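Local coordinates for protein endoglucanase (Humicola insolens, PDB 1DYS) that hydrolyses internal beta-1,4-glucosidic linkages of cellulose as a family 6 endoglucanase and takes part in the recycling of plant biomass, at residues A[87-92]-A[160-165]; A[294-299]-A[303-308]. One frame throughout, in Å; residues are numbered along the deposited sequence.

Contact 1 (A[87-92]-A[160-165]); sequences NLPDRD and QEAIGY
Leu-88 reaches helix 150-169 with one of its two methyl groups: CD1 lies 3.7 Å from CB of Ala-162 and 3.9 Å from CG1 of Ile-163, so that a single branch meets two successive residues of one helical turn. The torsion explains the reach. With CG anti to the backbone N (chi1 -159°), the isobutyl group swings beside its own carbonyl carbon and carries CD1 out to the helix; the leucine side chain and that of Ile-163 cross at about a right angle. Ala-162 suits its place because its lone methyl points at the loop and lets the helix come close; the CA atoms of Leu-88 and Ala-162 are 7.2 Å apart. Ile-163 offers the flank of its longer branch, and the leucine methyl sits in the angle between Ala-162 CB and Ile-163 CG1. Pro-89 adds a looser touch, its CD standing 4.3 Å from CB of Ala-162.

The loop is shaped for this by a type II beta turn from Leu-88 to Arg-91, in which proline takes the second position, where its fixed phi is welcome. The turn's own backbone bond is weak, but Pro-89 O also accepts a hydrogen bond from Gln-159, one turn earlier in the same helix than Ile-163. Ala-140 and Met-144 of helix 140-146 also pack on Ile-163, while Tyr-112 of helix 108-126 touches Ala-162.

A few residues further along the loop stands Asp-92, probably a catalytic proton donor, whose OD2 is hydrogen-bonded to the hydroxyls of Tyr-86 and Ser-99. The contact itself is purely apolar and buried, implying that shape and exclusion of water, rather than directional bonds between these two segments, seat the start of an active-site loop against the helix.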
loop_
_atom_site.group_PDB
_atom_site.type_symbol
_atom_site.label_atom_id
_atom_site.label_comp_id
_atom_site.label_asym_id
_atom_site.label_seq_id
_atom_site.Cartn_x
_atom_site.Cartn_y
_atom_site.Cartn_z
ATOM N N ASN A 87 4.173 5.917 -10.823
ATOM C CA ASN A 87 4.679 6.339 -9.485
ATOM C C ASN A 87 4.714 7.842 -9.366
ATOM O O ASN A 87 5.580 8.429 -8.661
ATOM C CB ASN A 87 6.039 5.688 -9.264
ATOM C CG ASN A 87 6.402 5.644 -7.774
ATOM O OD1 ASN A 87 5.549 5.776 -6.898
ATOM N ND2 ASN A 87 7.680 5.455 -7.504
ATOM N N LEU A 88 3.753 8.531 -9.982
ATOM C CA LEU A 88 3.748 9.998 -9.927
ATOM C C LEU A 88 3.706 10.541 -8.522
ATOM O O LEU A 88 3.057 10.039 -7.588
ATOM C CB LEU A 88 2.430 10.452 -10.627
ATOM C CG LEU A 88 2.372 11.883 -11.164
ATOM C CD1 LEU A 88 3.394 12.072 -12.279
ATOM C CD2 LEU A 88 0.956 12.179 -11.664
ATOM N N PRO A 89 4.439 11.619 -8.294
ATOM C CA PRO A 89 4.352 12.276 -6.994
ATOM C C PRO A 89 2.935 12.799 -6.827
ATOM O O PRO A 89 2.272 13.302 -7.765
ATOM C CB PRO A 89 5.366 13.439 -7.008
ATOM C CG PRO A 89 6.191 13.088 -8.196
ATOM C CD PRO A 89 5.358 12.294 -9.196
ATOM N N ASP A 90 2.354 12.620 -5.648
ATOM C CA ASP A 90 0.985 12.994 -5.327
ATOM C C ASP A 90 -0.020 12.287 -6.242
ATOM O O ASP A 90 -1.041 12.841 -6.698
ATOM C CB ASP A 90 0.772 14.515 -5.423
ATOM C CG ASP A 90 1.449 15.244 -4.270
ATOM O OD1 ASP A 90 2.156 14.567 -3.489
ATOM O OD2 ASP A 90 1.275 16.485 -4.175
ATOM N N ARG A 91 0.322 11.047 -6.547
ATOM C CA ARG A 91 -0.447 10.124 -7.373
ATOM C C ARG A 91 -1.918 10.082 -7.001
ATOM O O ARG A 91 -2.263 10.163 -5.821
ATOM C CB ARG A 91 0.131 8.713 -7.129
ATOM C CG ARG A 91 -0.053 7.768 -8.320
ATOM C CD ARG A 91 0.828 6.534 -8.177
ATOM N NE ARG A 91 0.343 5.639 -7.097
ATOM C CZ ARG A 91 0.963 4.483 -6.864
ATOM N NH1 ARG A 91 2.022 4.012 -7.525
ATOM N NH2 ARG A 91 0.461 3.741 -5.841
ATOM N N ASP A 92 -2.807 10.080 -8.031
ATOM C CA ASP A 92 -4.244 10.069 -7.793
ATOM C C ASP A 92 -4.652 11.203 -6.850
ATOM O O ASP A 92 -5.318 11.017 -5.840
ATOM C CB ASP A 92 -4.708 8.736 -7.203
ATOM C CG ASP A 92 -4.439 7.587 -8.157
ATOM O OD1 ASP A 92 -5.112 7.598 -9.214
ATOM O OD2 ASP A 92 -3.595 6.687 -7.932
ATOM N N GLN A 160 2.747 17.802 -14.426
ATOM C CA GLN A 160 2.934 17.928 -15.874
ATOM C C GLN A 160 4.405 17.817 -16.220
ATOM O O GLN A 160 4.823 17.142 -17.164
ATOM C CB GLN A 160 2.365 19.221 -16.433
ATOM C CG GLN A 160 0.842 19.345 -16.337
ATOM C CD GLN A 160 0.385 20.705 -16.836
ATOM O OE1 GLN A 160 1.195 21.617 -17.012
ATOM N NE2 GLN A 160 -0.902 20.914 -17.063
ATOM N N GLU A 161 5.258 18.461 -15.400
ATOM C CA GLU A 161 6.694 18.365 -15.582
ATOM C C GLU A 161 7.178 16.926 -15.374
ATOM O O GLU A 161 8.029 16.443 -16.123
ATOM C CB GLU A 161 7.432 19.306 -14.613
ATOM C CG GLU A 161 8.945 19.150 -14.705
ATOM C CD GLU A 161 9.707 20.178 -13.887
ATOM O OE1 GLU A 161 9.090 21.186 -13.481
ATOM O OE2 GLU A 161 10.923 19.993 -13.661
ATOM N N ALA A 162 6.606 16.221 -14.384
ATOM C CA ALA A 162 7.000 14.836 -14.166
ATOM C C ALA A 162 6.696 13.940 -15.366
ATOM O O ALA A 162 7.536 13.126 -15.762
ATOM C CB ALA A 162 6.298 14.213 -12.959
ATOM N N ILE A 163 5.488 14.074 -15.898
ATOM C CA ILE A 163 5.098 13.203 -17.022
ATOM C C ILE A 163 5.907 13.545 -18.278
ATOM O O ILE A 163 6.435 12.695 -19.024
ATOM C CB ILE A 163 3.596 13.301 -17.264
ATOM C CG1 ILE A 163 2.777 12.817 -16.056
ATOM C CG2 ILE A 163 3.283 12.421 -18.482
ATOM C CD1 ILE A 163 1.267 12.886 -16.254
ATOM N N GLY A 164 6.082 14.872 -18.481
ATOM C CA GLY A 164 6.903 15.292 -19.635
ATOM C C GLY A 164 8.302 14.714 -19.506
ATOM O O GLY A 164 8.924 14.353 -20.501
ATOM N N TYR A 165 8.828 14.695 -18.267
ATOM C CA TYR A 165 10.138 14.145 -18.033
ATOM C C TYR A 165 10.204 12.651 -18.366
ATOM O O TYR A 165 11.148 12.205 -19.027
ATOM C CB TYR A 165 10.621 14.394 -16.589
ATOM C CG TYR A 165 12.012 13.841 -16.367
ATOM C CD1 TYR A 165 13.110 14.644 -16.733
ATOM C CD2 TYR A 165 12.304 12.608 -15.833
ATOM C CE1 TYR A 165 14.394 14.175 -16.580
ATOM C CE2 TYR A 165 13.592 12.134 -15.691
ATOM C CZ TYR A 165 14.658 12.934 -16.056
ATOM O OH TYR A 165 15.951 12.510 -15.909
#

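Contact 2 (A[294-299]-A[303-308]); sequences FTTNTN and VDAIVW
Val-303 meets Thr-298 at the start of strand 303-307: the threonine OG1 lies 2.9 Å from Val-303 O, although its proton has a rival acceptor in Asn-300 O. Having OG1 between its backbone N and carbonyl carbon (chi1 68°) sets the hydroxyl at this carbonyl while CG2 extends over the strand. Threonine therefore serves twice, as polar group and as methyl. A water donates to both Thr-296 O and Val-303 O, bridging the two segments.

At Asp-304 the carbonyl O lies 3.6 Å from CG2 of Thr-296; its CB points away from the loop, and its carboxylate is held by hydrogen bonds from Tyr-178 and Gln-262 and a salt bridge to Arg-214. Ala-305 is small enough to admit neighbours on both flanks: CG2 of Thr-298 comes within 3.7 Å of its CA, and CE1 of Phe-294 within 3.8 Å of its CB.

Ile-306 pairs with Thr-295 in a single antiparallel, hydrogen-bonded bridge. Its N donates almost straight along the C=O of Thr-295 (2.9 Å from N to O), whereas Thr-295 N approaches Ile-306 O tilted 27° from the carbonyl plane, at 3.2 Å. That same oxygen receives the CA-H of Phe-294. An ST turn, Asn-297 N to Thr-295 OG1, then bends the loop beyond the bridge.

Val-307 places CG1 4.1 Å from CD1 of Phe-294. Replacing Phe-294 with an alanine would probably strip the methyls of Ala-305 and Val-307 of apolar cover and open a gap beside Leu-11.

The loop thus adds a lone antiparallel bridge to the edge strand of the parallel sheet in the distorted alpha/beta barrel of family 6. On its other edge, strand 303-307 bonds to strand 262-266; strand 10-11 supplies Leu-11 against Phe-294 and Val-307, and Tyr-226 from a loop packs on Ile-306.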
loop_
_atom_site.group_PDB
_atom_site.type_symbol
_atom_site.label_atom_id
_atom_site.label_comp_id
_atom_site.label_asym_id
_atom_site.label_seq_id
_atom_site.Cartn_x
_atom_site.Cartn_y
_atom_site.Cartn_z
ATOM N N PHE A 294 -5.867 -10.192 -25.589
ATOM C CA PHE A 294 -5.159 -9.364 -26.529
ATOM C C PHE A 294 -5.415 -9.745 -27.998
ATOM O O PHE A 294 -5.341 -10.900 -28.372
ATOM C CB PHE A 294 -3.651 -9.418 -26.230
ATOM C CG PHE A 294 -2.808 -9.029 -27.421
ATOM C CD1 PHE A 294 -2.654 -7.703 -27.742
ATOM C CD2 PHE A 294 -2.196 -9.977 -28.226
ATOM C CE1 PHE A 294 -1.917 -7.323 -28.852
ATOM C CE2 PHE A 294 -1.447 -9.612 -29.326
ATOM C CZ PHE A 294 -1.304 -8.276 -29.659
ATOM N N THR A 295 -5.616 -8.679 -28.783
ATOM C CA THR A 295 -5.762 -8.823 -30.229
ATOM C C THR A 295 -5.525 -7.489 -30.914
ATOM O O THR A 295 -5.808 -6.429 -30.330
ATOM C CB THR A 295 -7.139 -9.418 -30.622
ATOM O OG1 THR A 295 -7.107 -9.578 -32.073
ATOM C CG2 THR A 295 -8.269 -8.484 -30.277
ATOM N N THR A 296 -5.062 -7.537 -32.184
ATOM C CA THR A 296 -4.936 -6.317 -32.961
ATOM C C THR A 296 -6.123 -6.212 -33.933
ATOM O O THR A 296 -6.280 -5.205 -34.621
ATOM C CB THR A 296 -3.636 -6.223 -33.771
ATOM O OG1 THR A 296 -3.447 -7.459 -34.497
ATOM C CG2 THR A 296 -2.380 -6.047 -32.939
ATOM N N ASN A 297 -6.997 -7.211 -33.895
ATOM C CA ASN A 297 -8.239 -7.212 -34.716
ATOM C C ASN A 297 -9.275 -6.386 -33.960
ATOM O O ASN A 297 -10.206 -6.891 -33.319
ATOM C CB ASN A 297 -8.708 -8.654 -34.836
ATOM C CG ASN A 297 -7.885 -9.610 -35.663
ATOM O OD1 ASN A 297 -7.143 -9.259 -36.588
ATOM N ND2 ASN A 297 -8.005 -10.911 -35.365
ATOM N N THR A 298 -9.117 -5.072 -33.963
ATOM C CA THR A 298 -9.931 -4.154 -33.198
ATOM C C THR A 298 -11.106 -3.545 -33.921
ATOM O O THR A 298 -11.985 -2.896 -33.340
ATOM C CB THR A 298 -9.021 -2.998 -32.679
ATOM O OG1 THR A 298 -8.615 -2.233 -33.818
ATOM C CG2 THR A 298 -7.819 -3.596 -31.974
ATOM N N ASN A 299 -11.084 -3.655 -35.259
ATOM C CA ASN A 299 -12.140 -3.070 -36.087
ATOM C C ASN A 299 -12.293 -1.584 -35.864
ATOM O O ASN A 299 -13.402 -1.038 -35.894
ATOM C CB ASN A 299 -13.455 -3.807 -35.786
ATOM C CG ASN A 299 -13.412 -5.242 -36.257
ATOM O OD1 ASN A 299 -13.810 -6.164 -35.543
ATOM N ND2 ASN A 299 -12.929 -5.413 -37.486
ATOM N N VAL A 303 -7.513 2.304 -32.897
ATOM C CA VAL A 303 -7.196 1.422 -31.759
ATOM C C VAL A 303 -6.162 0.395 -32.208
ATOM O O VAL A 303 -6.445 -0.542 -32.950
ATOM C CB VAL A 303 -8.458 0.756 -31.192
ATOM C CG1 VAL A 303 -8.104 -0.118 -29.979
ATOM C CG2 VAL A 303 -9.494 1.776 -30.718
ATOM N N ASP A 304 -4.907 0.582 -31.790
ATOM C CA ASP A 304 -3.846 -0.342 -32.054
ATOM C C ASP A 304 -4.101 -1.770 -31.534
ATOM O O ASP A 304 -3.767 -2.783 -32.148
ATOM C CB ASP A 304 -2.496 0.075 -31.438
ATOM C CG ASP A 304 -1.772 1.167 -32.192
ATOM O OD1 ASP A 304 -2.059 1.410 -33.381
ATOM O OD2 ASP A 304 -0.873 1.812 -31.598
ATOM N N ALA A 305 -4.630 -1.893 -30.318
ATOM C CA ALA A 305 -4.824 -3.232 -29.775
ATOM C C ALA A 305 -5.745 -3.230 -28.566
ATOM O O ALA A 305 -5.897 -2.216 -27.874
ATOM C CB ALA A 305 -3.477 -3.844 -29.370
ATOM N N ILE A 306 -6.392 -4.367 -28.378
ATOM C CA ILE A 306 -7.101 -4.630 -27.122
ATOM C C ILE A 306 -6.055 -5.364 -26.291
ATOM O O ILE A 306 -5.353 -6.224 -26.825
ATOM C CB ILE A 306 -8.391 -5.480 -27.264
ATOM C CG1 ILE A 306 -9.432 -4.574 -27.921
ATOM C CG2 ILE A 306 -8.825 -6.018 -25.895
ATOM C CD1 ILE A 306 -10.633 -5.213 -28.570
ATOM N N VAL A 307 -5.784 -4.914 -25.065
ATOM C CA VAL A 307 -4.823 -5.536 -24.174
ATOM C C VAL A 307 -5.454 -5.812 -22.809
ATOM O O VAL A 307 -6.635 -5.472 -22.553
ATOM C CB VAL A 307 -3.571 -4.615 -23.968
ATOM C CG1 VAL A 307 -2.818 -4.454 -25.288
ATOM C CG2 VAL A 307 -4.055 -3.273 -23.413
ATOM N N TRP A 308 -4.773 -6.539 -21.931
ATOM C CA TRP A 308 -5.121 -6.633 -20.511
ATOM C C TRP A 308 -4.011 -5.892 -19.729
ATOM O O TRP A 308 -2.810 -6.194 -19.867
ATOM C CB TRP A 308 -5.248 -8.030 -19.940
ATOM C CG TRP A 308 -6.396 -8.862 -20.389
ATOM C CD1 TRP A 308 -7.260 -8.599 -21.395
ATOM C CD2 TRP A 308 -6.799 -10.096 -19.788
ATOM N NE1 TRP A 308 -8.217 -9.610 -21.472
ATOM C CE2 TRP A 308 -7.938 -10.531 -20.510
ATOM C CE3 TRP A 308 -6.310 -10.872 -18.723
ATOM C CZ2 TRP A 308 -8.549 -11.749 -20.177
ATOM C CZ3 TRP A 308 -6.923 -12.061 -18.409
ATOM C CH2 TRP A 308 -8.058 -12.471 -19.127
HETATM O O HOH W 1 -5.462 -2.304 -35.285
#

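Overall arrangement
After strands 10-11 and 51-53, the chain leaves strand 79-85 of the parallel sheet and enters the loop of contact 1, which closes on helix 150-169 across a 67-residue span that holds helix 108-126, strand 132-136 and helix 140-146. Contact 2 opens well afterwards and closes within a few residues, folding the loop after strand 288-289 back on strand 303-307. The two are in series, neither nested nor crossed. Contact 1 and contact 2 lie on opposite sides of the chain's centre; the centres of contact 1 and contact 2 are about 27 Å apart, and the nearest atoms of contact 1 and contact 2 about 17 Å. One ties a loop to an outer helix, the other a loop to a sheet strand.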